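Local coordinates for protein probable TonB-dependent siderophore receptor PiuA (Acinetobacter baumannii, PDB 5FP1) that probably binds iron-chelating siderophores at the outer membrane as the first step of iron uptake, and may bind ferric enterobactin with micromolar affinity, at residues A74-N79 with K695-H700; G78-D83 with S104-R109; Q265-H270 with S295-V300. All coordinates share one frame; numbering follows the deposited sequence.

In the fold
The three interactions follow the boundary between plug and barrel. Interaction 1 joins plug loop 74-79 to barrel segment 695-700; it is partly buried, held by packing round a tyrosine and by waters, with a phosphate at one end. Interaction 2, also partly buried, lies within the plug, nearest the centre of the chain, where an aspartate-arginine salt bridge and waters tie two loops together; it shares G78 and N79 with interaction 1. Interaction 3, a buried hairpin pairing of barrel strands, combines regular backbone bonds with an amide network. Its Q265 and S295 also bond to N81 and T105 of interaction 2, so these two contacts continue into one another across the plug-barrel boundary.

Interaction 1. Residues A74-N79 with K695-H700; sequences AGEGGN and KAYASH. With PO4 (phosphate ion), chain B.
Y697 packs against A74, G75 and E76, joining a plug loop of this TonB-dependent receptor to a segment of the beta-barrel domain that runs off the end of strand 693-696. Y697 CG, anti to the backbone N (chi1 -164°), starts the ring toward the loop. From the root outward, Y697 CB faces A74 CB at 4.2 Å, and Y697 CD1 meets the carbonyl A74 O at 3.5 Å. CE1 stays close to the same oxygen, while G75 O lies over one face of the ring, offset toward the rim. On the same side of the ring, but toward CE2, the E76 side chain crosses the tyrosine at about a right angle: E76 CG touches Y697 CE2 at 3.5 Å, and E76 CB approaches Y697 CZ at 3.4 Å. At the tip, Y697 OH lies 3.4 Å from N79 OD1. A water that donates to N79 OD1 and accepts from G78 N also approaches this hydroxyl.

The loop keeps its shape through its own bonds, N79 ND2 to A74 O and E76 N to N79 O. R84 also donates to A74 O and the hydroxyl of Y701 bonds to G75 O, so polar groups hold both carbonyls beside the ring. Further back, A74 CB rests on K695 CB at 3.9 Å, and a second water links A74 N to A696 O.

E76 bends at chi2, and its carboxylate stands 68° from the plane of the Y697 ring. G77 N donates to OE1, while E76 OE2 lies at the edge of the H700 imidazole, 3.2 Å from H700 CD2. S307 OG bonds to H700 ND1; at the opposite nitrogen, H700 NE2 donates to O3 of a phosphate ion, probably from the crystallisation liquor, at 2.9 Å and 163°.

Interaction 2. Residues G78-D83 with S104-R109; sequences GNPNGD and STSQNR
D83 OD2 is gripped twice by R109. The backbone R109 N donates to D83 OD2 at 2.9 Å (165°) on the syn side of the carboxylate, and R109 NH1 completes a salt bridge to D83 OD2 at 3.0 Å on the anti side. Both donors come from the same face of the carboxylate plane. The arginine extends from CG to NE, then turns at chi4 (75°) to place CZ; OD2 lies in the guanidinium plane, at the edge of the group. R109 NH2 is held by N103 O. One water donates to D83 OD1 and to R109 O, and a second lies close to D83 OD1 and N108 OD1. The arginine charge and two N-H donors on one oxygen would be expected to favour the ionised carboxylate.

The backbone adds a nearly straight bond, D83 N to Q107 O, at 2.9 Å (175°). One residue back, G82, which has no side chain, lets N108 OD1 come 3.3 Å from G82 CA. At the far end P80 closes the contact by packing, with P80 CB 3.3 Å from S106 OG and P80 CG 3.5 Å from S106 CB. Between these points one water joins N81 OD1 to S106 OG, and another accepts from N108 ND2 and lies close to N81 O.

The two loops of the plug domain are thereby clamped side by side. Helix 60-63 borders the salt bridge through L60, which touches both D83 and R109, and M96 of strand 96-98 touches the same pair; P80 and S106 instead face Y299 and N297 on barrel strand 284-304.

Interaction 3. Residues Q265-H270 with S295-V300; sequences QKQENH and SKNDYV
Q265 and N297 both carry CG anti to the backbone N (chi1 179° and -165°), starting both side chains toward the same space on one face of the sheet. The Q265 chain runs on extended, and its amide lies nearly coplanar with that of N297, 6° apart. Q265 NE2 donates to N297 OD1 at 3.0 Å, almost straight and onto a lone pair in the carbonyl plane. Q267 NE2 gives the same oxygen a weak second bond, 3.3 Å from N297 OD1, with its amide plane turned steeply against that of N297. Beyond Q265, Y299 CD2 is 3.5 Å from Q265 NE2, the ring running alongside the glutamine. At the other end S295 OG donates a short bond, 2.6 Å, to N269 OD1, while N269 ND2 reaches K296 O through a water.

Strands 264-279 and 284-304 form an antiparallel hairpin of the barrel. K266 with D298 and E268 with K296 are the hydrogen-bonded pairs, the shortest backbone bonds being K266 N to D298 O and K296 N to E268 O, both 2.8 Å. Q265 with Y299, Q267 with N297 and N269 with S295 are non-hydrogen-bonded pairs, where CA-H...O contacts fill in.

The amide-bearing face looks onto the plug: Q265 NE2 also donates to N81 OD1, Q267 OE1 accepts from N108 N, and S295 OG bonds to T105 OG1. The opposite face is charged. There H270 NE2 donates to E268 OE2 at 2.7 Å, while E268 OE1 and K296 NZ stand 5.2 Å apart, so any attraction acts without contact. The chemistry thus divides by face: buried neutral amides and a hydroxyl bind strand to strand and barrel to plug, whereas the charged side chains K266, E268, K296 and D298 are kept on the face away from the plug.

Interaction 1. Residues A74-N79 with K695-H700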
# COMPACT_ATOMS: atom_id res chain seq x y z
N ALA A 74 6.50 -8.74 -0.08
CA ALA A 74 6.31 -9.68 1.01
C ALA A 74 7.26 -9.38 2.15
O ALA A 74 8.22 -8.61 1.98
CB ALA A 74 6.53 -11.09 0.52
N GLY A 75 6.98 -9.98 3.30
CA GLY A 75 7.83 -9.85 4.47
C GLY A 75 8.90 -10.90 4.61
O GLY A 75 8.91 -11.90 3.91
N GLU A 76 9.82 -10.67 5.54
CA GLU A 76 10.82 -11.69 5.86
C GLU A 76 11.35 -11.45 7.27
O GLU A 76 10.61 -10.99 8.13
CB GLU A 76 11.95 -11.74 4.84
CG GLU A 76 12.51 -13.15 4.64
CD GLU A 76 14.00 -13.23 4.93
OE1 GLU A 76 14.37 -13.20 6.12
OE2 GLU A 76 14.81 -13.31 3.97
N GLY A 77 12.59 -11.86 7.54
CA GLY A 77 13.11 -11.78 8.88
C GLY A 77 13.33 -10.36 9.37
O GLY A 77 13.18 -10.09 10.56
N GLY A 78 13.68 -9.47 8.45
CA GLY A 78 14.01 -8.10 8.76
C GLY A 78 13.05 -7.05 8.26
O GLY A 78 13.36 -5.87 8.27
N ASN A 79 11.87 -7.47 7.79
CA ASN A 79 10.85 -6.51 7.43
C ASN A 79 9.45 -7.07 7.56
O ASN A 79 9.24 -8.24 7.26
CB ASN A 79 11.08 -6.00 6.02
CG ASN A 79 10.81 -7.04 4.96
OD1 ASN A 79 11.53 -8.03 4.85
ND2 ASN A 79 9.80 -6.78 4.13
N LYS A 695 2.91 -11.97 -4.61
CA LYS A 695 4.15 -11.40 -4.05
C LYS A 695 5.27 -12.35 -4.33
O LYS A 695 5.12 -13.57 -4.15
CB LYS A 695 4.06 -11.23 -2.52
CG LYS A 695 2.79 -10.56 -2.02
CD LYS A 695 2.63 -10.62 -0.52
CE LYS A 695 1.25 -10.09 -0.11
NZ LYS A 695 1.12 -10.09 1.38
N ALA A 696 6.40 -11.80 -4.71
CA ALA A 696 7.61 -12.56 -4.89
C ALA A 696 8.66 -11.94 -3.98
O ALA A 696 9.04 -10.79 -4.17
CB ALA A 696 8.03 -12.51 -6.34
N TYR A 697 9.10 -12.69 -2.95
CA TYR A 697 10.17 -12.19 -2.11
C TYR A 697 11.53 -12.35 -2.79
O TYR A 697 11.69 -13.20 -3.68
CB TYR A 697 10.15 -12.80 -0.69
CG TYR A 697 11.01 -11.98 0.23
CD1 TYR A 697 10.68 -10.66 0.52
CD2 TYR A 697 12.22 -12.48 0.73
CE1 TYR A 697 11.50 -9.87 1.30
CE2 TYR A 697 13.04 -11.70 1.52
CZ TYR A 697 12.67 -10.39 1.80
OH TYR A 697 13.46 -9.59 2.58
N ALA A 698 12.50 -11.53 -2.38
CA ALA A 698 13.86 -11.54 -2.98
C ALA A 698 14.54 -12.89 -2.86
O ALA A 698 15.39 -13.25 -3.67
CB ALA A 698 14.73 -10.43 -2.35
N SER A 699 14.17 -13.64 -1.83
CA SER A 699 14.63 -15.01 -1.68
C SER A 699 13.54 -15.88 -1.05
O SER A 699 12.52 -15.38 -0.57
CB SER A 699 15.92 -15.05 -0.86
OG SER A 699 16.56 -16.28 -1.08
N HIS A 700 13.74 -17.18 -1.09
CA HIS A 700 12.97 -18.14 -0.30
C HIS A 700 11.57 -18.53 -0.79
O HIS A 700 11.28 -19.73 -0.91
CB HIS A 700 12.90 -17.72 1.16
CG HIS A 700 14.20 -17.26 1.74
ND1 HIS A 700 15.35 -18.02 1.66
CD2 HIS A 700 14.53 -16.14 2.42
CE1 HIS A 700 16.34 -17.38 2.26
NE2 HIS A 700 15.87 -16.23 2.73
P PO4 B . 17.34 -15.51 5.74
O1 PO4 B . 17.87 -16.92 5.56
O2 PO4 B . 15.84 -15.62 5.95
O3 PO4 B . 17.62 -14.66 4.50
O4 PO4 B . 17.98 -14.87 6.95
O HOH W 1 8.59 -8.97 -1.95
O HOH W 2 14.05 -8.87 5.72

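Interaction 2. Residues G78-D83 with S104-R109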
# COMPACT_ATOMS: atom_id res chain seq x y z
N GLY A 78 13.68 -9.47 8.45
CA GLY A 78 14.01 -8.10 8.76
C GLY A 78 13.05 -7.05 8.26
O GLY A 78 13.36 -5.87 8.27
N ASN A 79 11.87 -7.47 7.79
CA ASN A 79 10.85 -6.51 7.43
C ASN A 79 9.45 -7.07 7.56
O ASN A 79 9.24 -8.24 7.26
CB ASN A 79 11.08 -6.00 6.02
CG ASN A 79 10.81 -7.04 4.96
OD1 ASN A 79 11.53 -8.03 4.85
ND2 ASN A 79 9.80 -6.78 4.13
N PRO A 80 8.50 -6.25 8.02
CA PRO A 80 7.17 -6.77 8.37
C PRO A 80 6.36 -7.18 7.16
O PRO A 80 6.67 -6.80 6.02
CB PRO A 80 6.51 -5.60 9.11
CG PRO A 80 7.19 -4.38 8.56
CD PRO A 80 8.62 -4.81 8.32
N ASN A 81 5.35 -8.00 7.43
CA ASN A 81 4.58 -8.66 6.38
C ASN A 81 3.24 -7.97 6.11
O ASN A 81 2.25 -8.64 5.84
CB ASN A 81 4.30 -10.10 6.80
CG ASN A 81 3.41 -10.18 8.05
OD1 ASN A 81 3.17 -9.17 8.73
ND2 ASN A 81 2.88 -11.38 8.34
N GLY A 82 3.20 -6.63 6.21
CA GLY A 82 1.95 -5.90 6.00
C GLY A 82 1.80 -5.41 4.56
O GLY A 82 2.37 -5.99 3.63
N ASP A 83 1.00 -4.36 4.35
CA ASP A 83 0.89 -3.78 3.01
C ASP A 83 2.27 -3.28 2.56
O ASP A 83 2.91 -2.49 3.28
CB ASP A 83 -0.08 -2.61 2.97
CG ASP A 83 -1.49 -2.97 3.40
OD1 ASP A 83 -1.95 -4.12 3.19
OD2 ASP A 83 -2.14 -2.07 3.97
N SER A 104 2.49 5.29 8.09
CA SER A 104 3.19 4.19 7.43
C SER A 104 3.86 3.21 8.37
O SER A 104 4.92 2.70 8.07
CB SER A 104 4.25 4.72 6.44
OG SER A 104 3.60 5.20 5.28
N THR A 105 3.20 2.90 9.48
CA THR A 105 3.55 1.73 10.24
C THR A 105 2.99 0.51 9.54
O THR A 105 1.96 0.60 8.84
CB THR A 105 2.98 1.84 11.68
OG1 THR A 105 1.62 2.26 11.62
CG2 THR A 105 3.78 2.91 12.46
N SER A 106 3.59 -0.64 9.77
CA SER A 106 3.10 -1.82 9.07
C SER A 106 1.70 -2.23 9.55
O SER A 106 1.45 -2.43 10.76
CB SER A 106 4.05 -2.98 9.22
OG SER A 106 3.63 -4.07 8.41
N GLN A 107 0.82 -2.37 8.58
CA GLN A 107 -0.58 -2.71 8.81
C GLN A 107 -1.12 -3.42 7.58
O GLN A 107 -0.62 -3.23 6.45
CB GLN A 107 -1.42 -1.44 8.98
CG GLN A 107 -0.95 -0.47 10.04
CD GLN A 107 -1.57 0.92 9.90
OE1 GLN A 107 -0.88 1.96 10.02
NE2 GLN A 107 -2.85 0.95 9.74
N ASN A 108 -2.16 -4.22 7.78
CA ASN A 108 -3.00 -4.73 6.69
C ASN A 108 -4.27 -3.87 6.68
O ASN A 108 -5.18 -4.09 7.47
CB ASN A 108 -3.33 -6.20 6.94
CG ASN A 108 -2.07 -7.07 7.08
OD1 ASN A 108 -1.12 -6.91 6.36
ND2 ASN A 108 -2.10 -8.00 8.01
N ARG A 109 -4.27 -2.82 5.86
CA ARG A 109 -5.31 -1.80 5.98
C ARG A 109 -6.66 -2.31 5.45
O ARG A 109 -6.70 -3.02 4.43
CB ARG A 109 -4.89 -0.54 5.26
CG ARG A 109 -3.70 0.13 5.93
CD ARG A 109 -2.99 1.13 5.02
NE ARG A 109 -1.83 1.73 5.67
CZ ARG A 109 -0.67 1.13 5.87
NH1 ARG A 109 -0.47 -0.11 5.43
NH2 ARG A 109 0.30 1.78 6.51
O HOH W 3 2.50 -6.46 9.39
O HOH W 4 0.06 -9.85 7.37
O HOH W 5 4.39 -3.75 5.78
O HOH W 6 2.13 -1.39 5.74
O HOH W 7 -4.57 -4.49 3.12
O HOH W 8 -1.57 -6.70 3.40

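Interaction 3. Residues Q265-H270 with S295-V300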
# COMPACT_ATOMS: atom_id res chain seq x y z
N GLN A 265 -0.95 -13.42 14.29
CA GLN A 265 -0.70 -12.00 14.08
C GLN A 265 -1.83 -11.21 14.64
O GLN A 265 -3.00 -11.47 14.34
CB GLN A 265 -0.52 -11.69 12.58
CG GLN A 265 -0.27 -10.20 12.27
CD GLN A 265 0.53 -10.01 10.98
OE1 GLN A 265 0.41 -10.80 10.04
NE2 GLN A 265 1.40 -8.98 10.96
N LYS A 266 -1.47 -10.22 15.43
CA LYS A 266 -2.43 -9.32 16.03
C LYS A 266 -2.00 -7.88 15.78
O LYS A 266 -0.90 -7.45 16.15
CB LYS A 266 -2.48 -9.57 17.54
CG LYS A 266 -3.01 -10.95 17.91
CD LYS A 266 -2.63 -11.34 19.34
CE LYS A 266 -3.26 -12.67 19.71
NZ LYS A 266 -3.03 -13.01 21.14
N GLN A 267 -2.85 -7.14 15.08
CA GLN A 267 -2.61 -5.74 14.83
C GLN A 267 -3.66 -4.94 15.57
O GLN A 267 -4.83 -5.35 15.67
CB GLN A 267 -2.68 -5.47 13.32
CG GLN A 267 -1.69 -6.30 12.51
CD GLN A 267 -1.54 -5.86 11.08
OE1 GLN A 267 -2.47 -5.33 10.47
NE2 GLN A 267 -0.37 -6.08 10.52
N GLU A 268 -3.26 -3.76 16.00
CA GLU A 268 -4.19 -2.85 16.65
C GLU A 268 -3.83 -1.42 16.31
O GLU A 268 -2.71 -0.99 16.54
CB GLU A 268 -4.16 -3.04 18.17
CG GLU A 268 -5.18 -2.17 18.89
CD GLU A 268 -5.16 -2.35 20.41
OE1 GLU A 268 -4.63 -3.36 20.92
OE2 GLU A 268 -5.67 -1.46 21.11
N ASN A 269 -4.78 -0.71 15.72
CA ASN A 269 -4.56 0.63 15.25
C ASN A 269 -5.64 1.59 15.74
O ASN A 269 -6.82 1.27 15.63
CB ASN A 269 -4.49 0.65 13.74
CG ASN A 269 -3.15 0.13 13.24
OD1 ASN A 269 -2.16 0.86 13.18
ND2 ASN A 269 -3.10 -1.16 12.98
N HIS A 270 -5.19 2.74 16.23
CA HIS A 270 -6.06 3.83 16.66
C HIS A 270 -5.59 5.07 15.98
O HIS A 270 -4.38 5.34 15.95
CB HIS A 270 -5.92 4.06 18.17
CG HIS A 270 -6.26 2.89 19.02
ND1 HIS A 270 -7.45 2.80 19.72
CD2 HIS A 270 -5.55 1.78 19.35
CE1 HIS A 270 -7.46 1.67 20.41
NE2 HIS A 270 -6.33 1.03 20.19
N SER A 295 -0.11 2.45 16.82
CA SER A 295 -0.11 1.29 15.94
C SER A 295 0.73 0.18 16.56
O SER A 295 1.92 0.38 16.85
CB SER A 295 0.46 1.68 14.56
OG SER A 295 0.37 0.59 13.64
N LYS A 296 0.09 -0.98 16.75
CA LYS A 296 0.76 -2.16 17.30
C LYS A 296 0.71 -3.32 16.33
O LYS A 296 -0.26 -3.49 15.61
CB LYS A 296 0.09 -2.57 18.63
CG LYS A 296 0.10 -1.43 19.63
CD LYS A 296 -0.59 -1.77 20.96
CE LYS A 296 0.20 -2.82 21.71
NZ LYS A 296 -0.01 -2.70 23.18
N ASN A 297 1.77 -4.11 16.34
CA ASN A 297 1.87 -5.28 15.50
C ASN A 297 2.62 -6.33 16.29
O ASN A 297 3.68 -6.05 16.89
CB ASN A 297 2.62 -4.89 14.20
CG ASN A 297 2.50 -5.91 13.08
OD1 ASN A 297 1.65 -6.82 13.07
ND2 ASN A 297 3.36 -5.72 12.06
N ASP A 298 2.09 -7.54 16.31
CA ASP A 298 2.64 -8.62 17.12
C ASP A 298 2.43 -9.89 16.31
O ASP A 298 1.29 -10.27 16.07
CB ASP A 298 1.90 -8.68 18.46
CG ASP A 298 2.49 -9.68 19.43
OD1 ASP A 298 3.54 -10.27 19.17
OD2 ASP A 298 1.87 -9.88 20.49
N TYR A 299 3.51 -10.49 15.83
CA TYR A 299 3.39 -11.58 14.91
C TYR A 299 4.51 -12.61 14.94
O TYR A 299 5.67 -12.32 15.29
CB TYR A 299 3.21 -11.08 13.47
CG TYR A 299 4.42 -10.42 12.85
CD1 TYR A 299 5.50 -11.17 12.39
CD2 TYR A 299 4.47 -9.04 12.69
CE1 TYR A 299 6.59 -10.56 11.79
CE2 TYR A 299 5.57 -8.43 12.11
CZ TYR A 299 6.63 -9.19 11.67
OH TYR A 299 7.73 -8.55 11.12
N VAL A 300 4.11 -13.82 14.57
CA VAL A 300 4.99 -14.95 14.28
C VAL A 300 4.43 -15.64 13.04
O VAL A 300 3.26 -16.04 13.02
CB VAL A 300 5.01 -15.99 15.43
CG1 VAL A 300 5.71 -17.27 14.98
CG2 VAL A 300 5.70 -15.41 16.65
O HOH W 9 -0.57 -2.83 12.69